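Local coordinates for protein malate dehydrogenase (PDB 1V9N) that catalyses the NAD-dependent, reversible oxidation of (S)-malate to oxaloacetate as a homodimeric member of the LDH2/MDH2 oxidoreductase family, at residues 56-68 with 340-354. Numbering follows the deposited sequence.
Sequences GVQRLKRYVDGII and IYRKVLEELNEIAKR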
ATOM      1  N   GLY A  56     -23.083  -0.651   2.257  1.00 27.70           N
ATOM      2  CA  GLY A  56     -24.163   0.264   1.931  1.00 27.88           C
ATOM      3  C   GLY A  56     -25.220   0.350   3.017  1.00 29.04           C
ATOM      4  O   GLY A  56     -24.910   0.216   4.201  1.00 28.59           O
ATOM      5  N   VAL A  57     -26.472   0.569   2.615  1.00 31.34           N
ATOM      6  CA  VAL A  57     -27.579   0.685   3.565  1.00 33.85           C
ATOM      7  C   VAL A  57     -27.709  -0.526   4.485  1.00 35.22           C
ATOM      8  O   VAL A  57     -28.266  -0.428   5.578  1.00 35.74           O
ATOM      9  CB  VAL A  57     -28.927   0.890   2.840  1.00 33.34           C
ATOM     10  CG1 VAL A  57     -28.904   2.194   2.072  1.00 35.12           C
ATOM     11  CG2 VAL A  57     -29.200  -0.275   1.905  1.00 32.46           C
ATOM     12  N   GLN A  58     -27.202  -1.668   4.038  1.00 37.45           N
ATOM     13  CA  GLN A  58     -27.259  -2.885   4.835  1.00 38.89           C
ATOM     14  C   GLN A  58     -26.600  -2.657   6.197  1.00 38.64           C
ATOM     15  O   GLN A  58     -26.773  -3.447   7.122  1.00 39.53           O
ATOM     16  CB  GLN A  58     -26.532  -4.014   4.107  1.00 42.22           C
ATOM     17  CG  GLN A  58     -26.552  -5.333   4.849  1.00 47.42           C
ATOM     18  CD  GLN A  58     -25.407  -6.237   4.447  1.00 49.25           C
ATOM     19  OE1 GLN A  58     -24.245  -5.962   4.757  1.00 50.64           O
ATOM     20  NE2 GLN A  58     -25.726  -7.319   3.750  1.00 50.64           N
ATOM     21  N   ARG A  59     -25.848  -1.567   6.309  1.00 36.87           N
ATOM     22  CA  ARG A  59     -25.134  -1.230   7.535  1.00 34.47           C
ATOM     23  C   ARG A  59     -25.783  -0.088   8.287  1.00 31.49           C
ATOM     24  O   ARG A  59     -25.195   0.465   9.213  1.00 30.08           O
ATOM     25  CB  ARG A  59     -23.717  -0.825   7.182  1.00 38.72           C
ATOM     26  CG  ARG A  59     -23.029  -1.830   6.312  1.00 44.57           C
ATOM     27  CD  ARG A  59     -22.228  -2.751   7.164  1.00 48.19           C
ATOM     28  NE  ARG A  59     -20.807  -2.585   6.914  1.00 52.98           N
ATOM     29  CZ  ARG A  59     -19.874  -3.212   7.613  1.00 54.40           C
ATOM     30  NH1 ARG A  59     -20.244  -4.023   8.592  1.00 57.45           N
ATOM     31  NH2 ARG A  59     -18.591  -3.058   7.327  1.00 56.43           N
ATOM     32  N   LEU A  60     -26.983   0.291   7.871  1.00 28.49           N
ATOM     33  CA  LEU A  60     -27.677   1.374   8.540  1.00 26.47           C
ATOM     34  C   LEU A  60     -28.059   0.941   9.955  1.00 26.12           C
ATOM     35  O   LEU A  60     -28.020   1.739  10.890  1.00 26.09           O
ATOM     36  CB  LEU A  60     -28.930   1.761   7.758  1.00 25.31           C
ATOM     37  CG  LEU A  60     -29.719   2.916   8.372  1.00 23.54           C
ATOM     38  CD1 LEU A  60     -28.885   4.194   8.314  1.00 23.65           C
ATOM     39  CD2 LEU A  60     -31.034   3.090   7.621  1.00 22.97           C
ATOM     40  N   LYS A  61     -28.416  -0.329  10.112  1.00 25.88           N
ATOM     41  CA  LYS A  61     -28.802  -0.850  11.422  1.00 27.56           C
ATOM     42  C   LYS A  61     -27.648  -0.741  12.419  1.00 27.24           C
ATOM     43  O   LYS A  61     -27.868  -0.594  13.623  1.00 28.11           O
ATOM     44  CB  LYS A  61     -29.244  -2.309  11.302  1.00 28.76           C
ATOM     45  CG  LYS A  61     -28.142  -3.261  10.881  1.00 33.45           C
ATOM     46  CD  LYS A  61     -28.637  -4.700  10.855  1.00 35.91           C
ATOM     47  CE  LYS A  61     -27.510  -5.660  10.503  1.00 37.67           C
ATOM     48  NZ  LYS A  61     -27.957  -7.080  10.529  1.00 39.41           N
ATOM     49  N   ARG A  62     -26.421  -0.814  11.908  1.00 25.11           N
ATOM     50  CA  ARG A  62     -25.223  -0.714  12.732  1.00 26.06           C
ATOM     51  C   ARG A  62     -25.105   0.687  13.324  1.00 24.73           C
ATOM     52  O   ARG A  62     -24.838   0.851  14.515  1.00 23.36           O
ATOM     53  CB  ARG A  62     -23.979  -1.026  11.892  1.00 28.20           C
ATOM     54  CG  ARG A  62     -22.656  -0.796  12.614  1.00 31.30           C
ATOM     55  CD  ARG A  62     -21.449  -1.117  11.724  1.00 30.68           C
ATOM     56  NE  ARG A  62     -20.214  -1.155  12.497  1.00 31.99           N
ATOM     57  CZ  ARG A  62     -19.071  -1.688  12.073  1.00 36.31           C
ATOM     58  NH1 ARG A  62     -18.994  -2.237  10.865  1.00 38.54           N
ATOM     59  NH2 ARG A  62     -18.006  -1.686  12.867  1.00 33.25           N
ATOM     60  N   TYR A  63     -25.303   1.698  12.485  1.00 23.61           N
ATOM     61  CA  TYR A  63     -25.212   3.078  12.941  1.00 23.32           C
ATOM     62  C   TYR A  63     -26.394   3.444  13.821  1.00 21.38           C
ATOM     63  O   TYR A  63     -26.238   4.179  14.794  1.00 22.05           O
ATOM     64  CB  TYR A  63     -25.117   4.030  11.744  1.00 24.38           C
ATOM     65  CG  TYR A  63     -23.979   3.688  10.809  1.00 28.14           C
ATOM     66  CD1 TYR A  63     -22.713   3.375  11.305  1.00 28.79           C
ATOM     67  CD2 TYR A  63     -24.166   3.667   9.429  1.00 30.43           C
ATOM     68  CE1 TYR A  63     -21.664   3.046  10.450  1.00 29.66           C
ATOM     69  CE2 TYR A  63     -23.121   3.341   8.565  1.00 30.90           C
ATOM     70  CZ  TYR A  63     -21.875   3.033   9.082  1.00 30.52           C
ATOM     71  OH  TYR A  63     -20.840   2.723   8.227  1.00 32.56           O
ATOM     72  N   VAL A  64     -27.575   2.936  13.476  1.00 21.07           N
ATOM     73  CA  VAL A  64     -28.777   3.194  14.268  1.00 21.36           C
ATOM     74  C   VAL A  64     -28.567   2.682  15.692  1.00 21.32           C
ATOM     75  O   VAL A  64     -28.787   3.405  16.656  1.00 21.26           O
ATOM     76  CB  VAL A  64     -30.021   2.484  13.670  1.00 20.18           C
ATOM     77  CG1 VAL A  64     -31.168   2.491  14.683  1.00 20.08           C
ATOM     78  CG2 VAL A  64     -30.452   3.181  12.388  1.00 18.86           C
ATOM     79  N   ASP A  65     -28.137   1.429  15.820  1.00 22.51           N
ATOM     80  CA  ASP A  65     -27.907   0.849  17.141  1.00 23.29           C
ATOM     81  C   ASP A  65     -26.850   1.633  17.916  1.00 22.06           C
ATOM     82  O   ASP A  65     -26.969   1.823  19.124  1.00 20.75           O
ATOM     83  CB  ASP A  65     -27.471  -0.613  17.025  1.00 25.11           C
ATOM     84  CG  ASP A  65     -28.588  -1.516  16.529  1.00 31.22           C
ATOM     85  OD1 ASP A  65     -29.774  -1.165  16.731  1.00 32.08           O
ATOM     86  OD2 ASP A  65     -28.282  -2.584  15.953  1.00 32.78           O
ATOM     87  N   GLY A  66     -25.816   2.082  17.214  1.00 21.96           N
ATOM     88  CA  GLY A  66     -24.765   2.841  17.868  1.00 21.59           C
ATOM     89  C   GLY A  66     -25.277   4.169  18.385  1.00 18.17           C
ATOM     90  O   GLY A  66     -24.868   4.634  19.444  1.00 21.29           O
ATOM     91  N   ILE A  67     -26.185   4.784  17.640  1.00 18.72           N
ATOM     92  CA  ILE A  67     -26.750   6.067  18.043  1.00 18.46           C
ATOM     93  C   ILE A  67     -27.642   5.880  19.269  1.00 18.78           C
ATOM     94  O   ILE A  67     -27.562   6.635  20.241  1.00 16.64           O
ATOM     95  CB  ILE A  67     -27.568   6.683  16.888  1.00 18.25           C
ATOM     96  CG1 ILE A  67     -26.609   7.210  15.813  1.00 20.62           C
ATOM     97  CG2 ILE A  67     -28.478   7.788  17.413  1.00 17.22           C
ATOM     98  CD1 ILE A  67     -27.294   7.636  14.520  1.00 20.44           C
ATOM     99  N   ILE A  68     -28.484   4.858  19.218  1.00 18.95           N
ATOM    100  CA  ILE A  68     -29.391   4.560  20.316  1.00 18.98           C
ATOM    101  C   ILE A  68     -28.644   4.146  21.589  1.00 19.51           C
ATOM    102  O   ILE A  68     -29.060   4.486  22.698  1.00 20.06           O
ATOM    103  CB  ILE A  68     -30.389   3.455  19.890  1.00 18.68           C
ATOM    104  CG1 ILE A  68     -31.363   4.030  18.858  1.00 20.67           C
ATOM    105  CG2 ILE A  68     -31.115   2.889  21.111  1.00 18.39           C
ATOM    106  CD1 ILE A  68     -32.326   3.007  18.262  1.00 21.96           C
ATOM    107  N   ILE A 340     -31.775  -3.575  -4.014  1.00 44.34           N
ATOM    108  CA  ILE A 340     -31.624  -3.902  -2.603  1.00 44.43           C
ATOM    109  C   ILE A 340     -32.223  -5.275  -2.331  1.00 45.06           C
ATOM    110  O   ILE A 340     -33.377  -5.536  -2.667  1.00 46.62           O
ATOM    111  CB  ILE A 340     -32.331  -2.862  -1.707  1.00 43.98           C
ATOM    112  CG1 ILE A 340     -31.732  -1.475  -1.953  1.00 43.90           C
ATOM    113  CG2 ILE A 340     -32.191  -3.254  -0.242  1.00 42.39           C
ATOM    114  CD1 ILE A 340     -32.359  -0.376  -1.124  1.00 45.94           C
ATOM    115  N   TYR A 341     -31.428  -6.148  -1.724  1.00 45.26           N
ATOM    116  CA  TYR A 341     -31.860  -7.500  -1.405  1.00 46.49           C
ATOM    117  C   TYR A 341     -33.218  -7.485  -0.701  1.00 47.56           C
ATOM    118  O   TYR A 341     -33.633  -6.463  -0.155  1.00 46.86           O
ATOM    119  CB  TYR A 341     -30.805  -8.174  -0.524  1.00 47.65           C
ATOM    120  CG  TYR A 341     -31.004  -9.659  -0.316  1.00 50.39           C
ATOM    121  CD1 TYR A 341     -31.079 -10.532  -1.403  1.00 51.96           C
ATOM    122  CD2 TYR A 341     -31.084 -10.195   0.967  1.00 51.72           C
ATOM    123  CE1 TYR A 341     -31.228 -11.905  -1.214  1.00 53.04           C
ATOM    124  CE2 TYR A 341     -31.232 -11.566   1.168  1.00 53.99           C
ATOM    125  CZ  TYR A 341     -31.302 -12.415   0.073  1.00 53.85           C
ATOM    126  OH  TYR A 341     -31.446 -13.769   0.271  1.00 55.03           O
ATOM    127  N   ARG A 342     -33.904  -8.624  -0.721  1.00 48.49           N
ATOM    128  CA  ARG A 342     -35.218  -8.749  -0.097  1.00 49.09           C
ATOM    129  C   ARG A 342     -35.180  -8.605   1.421  1.00 47.86           C
ATOM    130  O   ARG A 342     -35.840  -7.731   1.981  1.00 48.20           O
ATOM    131  CB  ARG A 342     -35.854 -10.094  -0.471  1.00 50.82           C
ATOM    132  CG  ARG A 342     -34.930 -11.296  -0.308  1.00 54.14           C
ATOM    133  CD  ARG A 342     -35.644 -12.628  -0.558  1.00 57.29           C
ATOM    134  NE  ARG A 342     -36.451 -13.063   0.583  1.00 59.68           N
ATOM    135  CZ  ARG A 342     -37.641 -12.563   0.910  1.00 60.82           C
ATOM    136  NH1 ARG A 342     -38.192 -11.600   0.181  1.00 61.36           N
ATOM    137  NH2 ARG A 342     -38.277 -13.021   1.980  1.00 61.76           N
ATOM    138  N   LYS A 343     -34.411  -9.465   2.080  1.00 46.93           N
ATOM    139  CA  LYS A 343     -34.300  -9.438   3.534  1.00 46.42           C
ATOM    140  C   LYS A 343     -33.794  -8.102   4.072  1.00 45.28           C
ATOM    141  O   LYS A 343     -34.173  -7.682   5.168  1.00 44.31           O
ATOM    142  CB  LYS A 343     -33.382 -10.564   4.015  1.00 47.81           C
ATOM    143  CG  LYS A 343     -33.946 -11.958   3.807  1.00 50.06           C
ATOM    144  CD  LYS A 343     -33.008 -13.020   4.362  1.00 50.43           C
ATOM    145  CE  LYS A 343     -33.597 -14.414   4.210  1.00 51.47           C
ATOM    146  NZ  LYS A 343     -32.692 -15.461   4.759  1.00 51.14           N
ATOM    147  N   VAL A 344     -32.930  -7.441   3.307  1.00 43.68           N
ATOM    148  CA  VAL A 344     -32.386  -6.154   3.724  1.00 41.95           C
ATOM    149  C   VAL A 344     -33.472  -5.088   3.676  1.00 40.59           C
ATOM    150  O   VAL A 344     -33.570  -4.248   4.574  1.00 39.16           O
ATOM    151  CB  VAL A 344     -31.211  -5.723   2.819  1.00 42.57           C
ATOM    152  CG1 VAL A 344     -30.759  -4.311   3.181  1.00 41.63           C
ATOM    153  CG2 VAL A 344     -30.058  -6.701   2.976  1.00 41.69           C
ATOM    154  N   LEU A 345     -34.287  -5.130   2.626  1.00 40.03           N
ATOM    155  CA  LEU A 345     -35.372  -4.172   2.462  1.00 40.31           C
ATOM    156  C   LEU A 345     -36.368  -4.297   3.615  1.00 40.16           C
ATOM    157  O   LEU A 345     -36.909  -3.299   4.089  1.00 38.38           O
ATOM    158  CB  LEU A 345     -36.087  -4.408   1.132  1.00 42.02           C
ATOM    159  CG  LEU A 345     -37.151  -3.380   0.742  1.00 42.73           C
ATOM    160  CD1 LEU A 345     -36.518  -2.007   0.598  1.00 43.84           C
ATOM    161  CD2 LEU A 345     -37.804  -3.801  -0.566  1.00 44.18           C
ATOM    162  N   GLU A 346     -36.606  -5.530   4.058  1.00 40.83           N
ATOM    163  CA  GLU A 346     -37.523  -5.789   5.166  1.00 41.91           C
ATOM    164  C   GLU A 346     -36.924  -5.153   6.414  1.00 40.55           C
ATOM    165  O   GLU A 346     -37.611  -4.492   7.192  1.00 40.48           O
ATOM    166  CB  GLU A 346     -37.682  -7.299   5.381  1.00 43.99           C
ATOM    167  CG  GLU A 346     -38.324  -8.039   4.208  1.00 48.76           C
ATOM    168  CD  GLU A 346     -38.262  -9.556   4.354  1.00 52.05           C
ATOM    169  OE1 GLU A 346     -38.868 -10.260   3.516  1.00 52.75           O
ATOM    170  OE2 GLU A 346     -37.604 -10.046   5.299  1.00 54.18           O
ATOM    171  N   GLU A 347     -35.625  -5.363   6.580  1.00 39.12           N
ATOM    172  CA  GLU A 347     -34.869  -4.833   7.705  1.00 37.03           C
ATOM    173  C   GLU A 347     -34.977  -3.309   7.780  1.00 35.23           C
ATOM    174  O   GLU A 347     -35.178  -2.747   8.853  1.00 34.00           O
ATOM    175  CB  GLU A 347     -33.410  -5.265   7.554  1.00 39.30           C
ATOM    176  CG  GLU A 347     -32.433  -4.708   8.580  1.00 42.69           C
ATOM    177  CD  GLU A 347     -31.011  -5.178   8.315  1.00 44.53           C
ATOM    178  OE1 GLU A 347     -30.754  -6.397   8.435  1.00 45.16           O
ATOM    179  OE2 GLU A 347     -30.153  -4.334   7.972  1.00 45.05           O
ATOM    180  N   LEU A 348     -34.857  -2.646   6.634  1.00 33.50           N
ATOM    181  CA  LEU A 348     -34.938  -1.190   6.586  1.00 31.97           C
ATOM    182  C   LEU A 348     -36.327  -0.667   6.944  1.00 31.59           C
ATOM    183  O   LEU A 348     -36.457   0.380   7.576  1.00 29.95           O
ATOM    184  CB  LEU A 348     -34.537  -0.678   5.197  1.00 32.35           C
ATOM    185  CG  LEU A 348     -33.102  -0.979   4.753  1.00 32.00           C
ATOM    186  CD1 LEU A 348     -32.845  -0.355   3.388  1.00 33.47           C
ATOM    187  CD2 LEU A 348     -32.122  -0.432   5.780  1.00 31.31           C
ATOM    188  N   ASN A 349     -37.369  -1.385   6.536  1.00 31.04           N
ATOM    189  CA  ASN A 349     -38.723  -0.955   6.857  1.00 30.48           C
ATOM    190  C   ASN A 349     -39.004  -1.156   8.344  1.00 27.19           C
ATOM    191  O   ASN A 349     -39.756  -0.396   8.946  1.00 27.34           O
ATOM    192  CB  ASN A 349     -39.746  -1.705   5.996  1.00 31.57           C
ATOM    193  CG  ASN A 349     -39.774  -1.200   4.564  1.00 33.33           C
ATOM    194  OD1 ASN A 349     -39.846   0.008   4.323  1.00 32.69           O
ATOM    195  ND2 ASN A 349     -39.723  -2.122   3.606  1.00 33.75           N
ATOM    196  N   GLU A 350     -38.391  -2.175   8.937  1.00 27.36           N
ATOM    197  CA  GLU A 350     -38.556  -2.429  10.364  1.00 29.52           C
ATOM    198  C   GLU A 350     -37.895  -1.272  11.126  1.00 29.13           C
ATOM    199  O   GLU A 350     -38.422  -0.793  12.133  1.00 29.63           O
ATOM    200  CB  GLU A 350     -37.903  -3.758  10.747  1.00 33.32           C
ATOM    201  CG  GLU A 350     -37.915  -4.065  12.238  1.00 41.29           C
ATOM    202  CD  GLU A 350     -39.321  -4.126  12.824  1.00 46.14           C
ATOM    203  OE1 GLU A 350     -39.997  -3.072  12.872  1.00 48.64           O
ATOM    204  OE2 GLU A 350     -39.747  -5.230  13.236  1.00 47.08           O
ATOM    205  N   ILE A 351     -36.741  -0.824  10.637  1.00 26.94           N
ATOM    206  CA  ILE A 351     -36.034   0.296  11.254  1.00 25.60           C
ATOM    207  C   ILE A 351     -36.920   1.533  11.176  1.00 25.08           C
ATOM    208  O   ILE A 351     -37.013   2.306  12.135  1.00 24.25           O
ATOM    209  CB  ILE A 351     -34.696   0.596  10.529  1.00 24.73           C
ATOM    210  CG1 ILE A 351     -33.673  -0.493  10.851  1.00 23.00           C
ATOM    211  CG2 ILE A 351     -34.172   1.974  10.934  1.00 23.27           C
ATOM    212  CD1 ILE A 351     -32.322  -0.285  10.175  1.00 26.43           C
ATOM    213  N   ALA A 352     -37.568   1.716  10.030  1.00 24.25           N
ATOM    214  CA  ALA A 352     -38.456   2.856   9.825  1.00 24.86           C
ATOM    215  C   ALA A 352     -39.617   2.811  10.828  1.00 26.12           C
ATOM    216  O   ALA A 352     -40.016   3.838  11.377  1.00 26.04           O
ATOM    217  CB  ALA A 352     -38.993   2.849   8.394  1.00 25.11           C
ATOM    218  N   LYS A 353     -40.154   1.616  11.060  1.00 27.28           N
ATOM    219  CA  LYS A 353     -41.260   1.435  11.998  1.00 30.05           C
ATOM    220  C   LYS A 353     -40.798   1.734  13.424  1.00 28.98           C
ATOM    221  O   LYS A 353     -41.471   2.447  14.166  1.00 30.41           O
ATOM    222  CB  LYS A 353     -41.793   0.000  11.920  1.00 32.60           C
ATOM    223  CG  LYS A 353     -42.314  -0.389  10.546  1.00 38.53           C
ATOM    224  CD  LYS A 353     -42.548  -1.884  10.439  1.00 40.70           C
ATOM    225  CE  LYS A 353     -42.957  -2.270   9.024  1.00 43.62           C
ATOM    226  NZ  LYS A 353     -43.153  -3.738   8.879  1.00 45.42           N
ATOM    227  N   ARG A 354     -39.644   1.190  13.797  1.00 27.47           N
ATOM    228  CA  ARG A 354     -39.091   1.401  15.131  1.00 26.19           C
ATOM    229  C   ARG A 354     -38.898   2.876  15.464  1.00 26.44           C
ATOM    230  O   ARG A 354     -39.337   3.343  16.513  1.00 27.76           O
ATOM    231  CB  ARG A 354     -37.745   0.684  15.270  1.00 24.65           C
ATOM    232  CG  ARG A 354     -37.066   0.894  16.615  1.00 22.67           C
ATOM    233  CD  ARG A 354     -35.710   0.193  16.674  1.00 22.14           C
ATOM    234  NE  ARG A 354     -35.133   0.209  18.018  1.00 21.57           N
ATOM    235  CZ  ARG A 354     -33.841   0.026  18.279  1.00 24.87           C
ATOM    236  NH1 ARG A 354     -32.984  -0.185  17.285  1.00 25.12           N
ATOM    237  NH2 ARG A 354     -33.402   0.053  19.533  1.00 21.35           N
TER
HETATM  238  O   HOH W   1     -29.539  -1.753   7.809  1.00 25.96           O
HETATM  239  O   HOH W   2     -31.332  -7.059  10.838  1.00 57.09           O
HETATM  240  O   HOH W   3     -30.690  -0.460  19.267  1.00 31.30           O
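Arg-354, Ile-351 and Val-57 bury the most surface where helix 342-354, near the C-terminus, packs beside helix 60-68 in this LDH2/MDH2-family subunit. The two axes run nearly parallel, 25° apart, at a closest approach of 11.0 Å. Ile-351 is the main apolar contact of the helix pair: with CG1 anti to the carbonyl carbon, its CD1 reaches the backbone of the partner helix, 3.8 Å from Lys-61 CA, while CG2 lies against Val-64 CG2. One turn back, Leu-348 parts its two methyls. CD1 meets Val-57 CG2 at 3.9 Å, the side chains crossing roughly at right angles, and CD2 faces Leu-60 CD2. Val-57 also touches Leu-19 and Ile-23 of helix 16-29, which carries Phe-22 against Leu-60, so helix 342-354 shares an apolar cluster with helix 16-29 through Val-57 and Leu-60. Val-344 extends the apolar strip over Gln-58.

Along one flank of this strip Glu-347 stretches out, CG anti to the backbone N, until its carboxylate lies across the aliphatic chain of Lys-61, the two side chains at about a right angle and OE2 3.3 Å from Lys-61 CD. Its OE1 forms a salt bridge with Lys-61 NZ at 3.6 Å, and a water held by OE1 bonds weakly to the same ammonium. A second water donates to Glu-347 OE2 and Val-57 O and accepts from Lys-61 N, tying the carboxylate to the 3-10 segment 57-58 and the first turn of helix 60-68. At the exposed end the extended Arg-354 takes Ile-68 CD1 over one face of its guanidinium. Asp-65 OD1 approaches the edge instead, in a weak salt-bridging hydrogen bond from Arg-354 NH1 (3.4 Å, 148°), the carboxylate and guanidinium planes turned 57° apart; a water accepts from Arg-354 NH2 and donates to Asp-65 OD1, 2.8 Å from each.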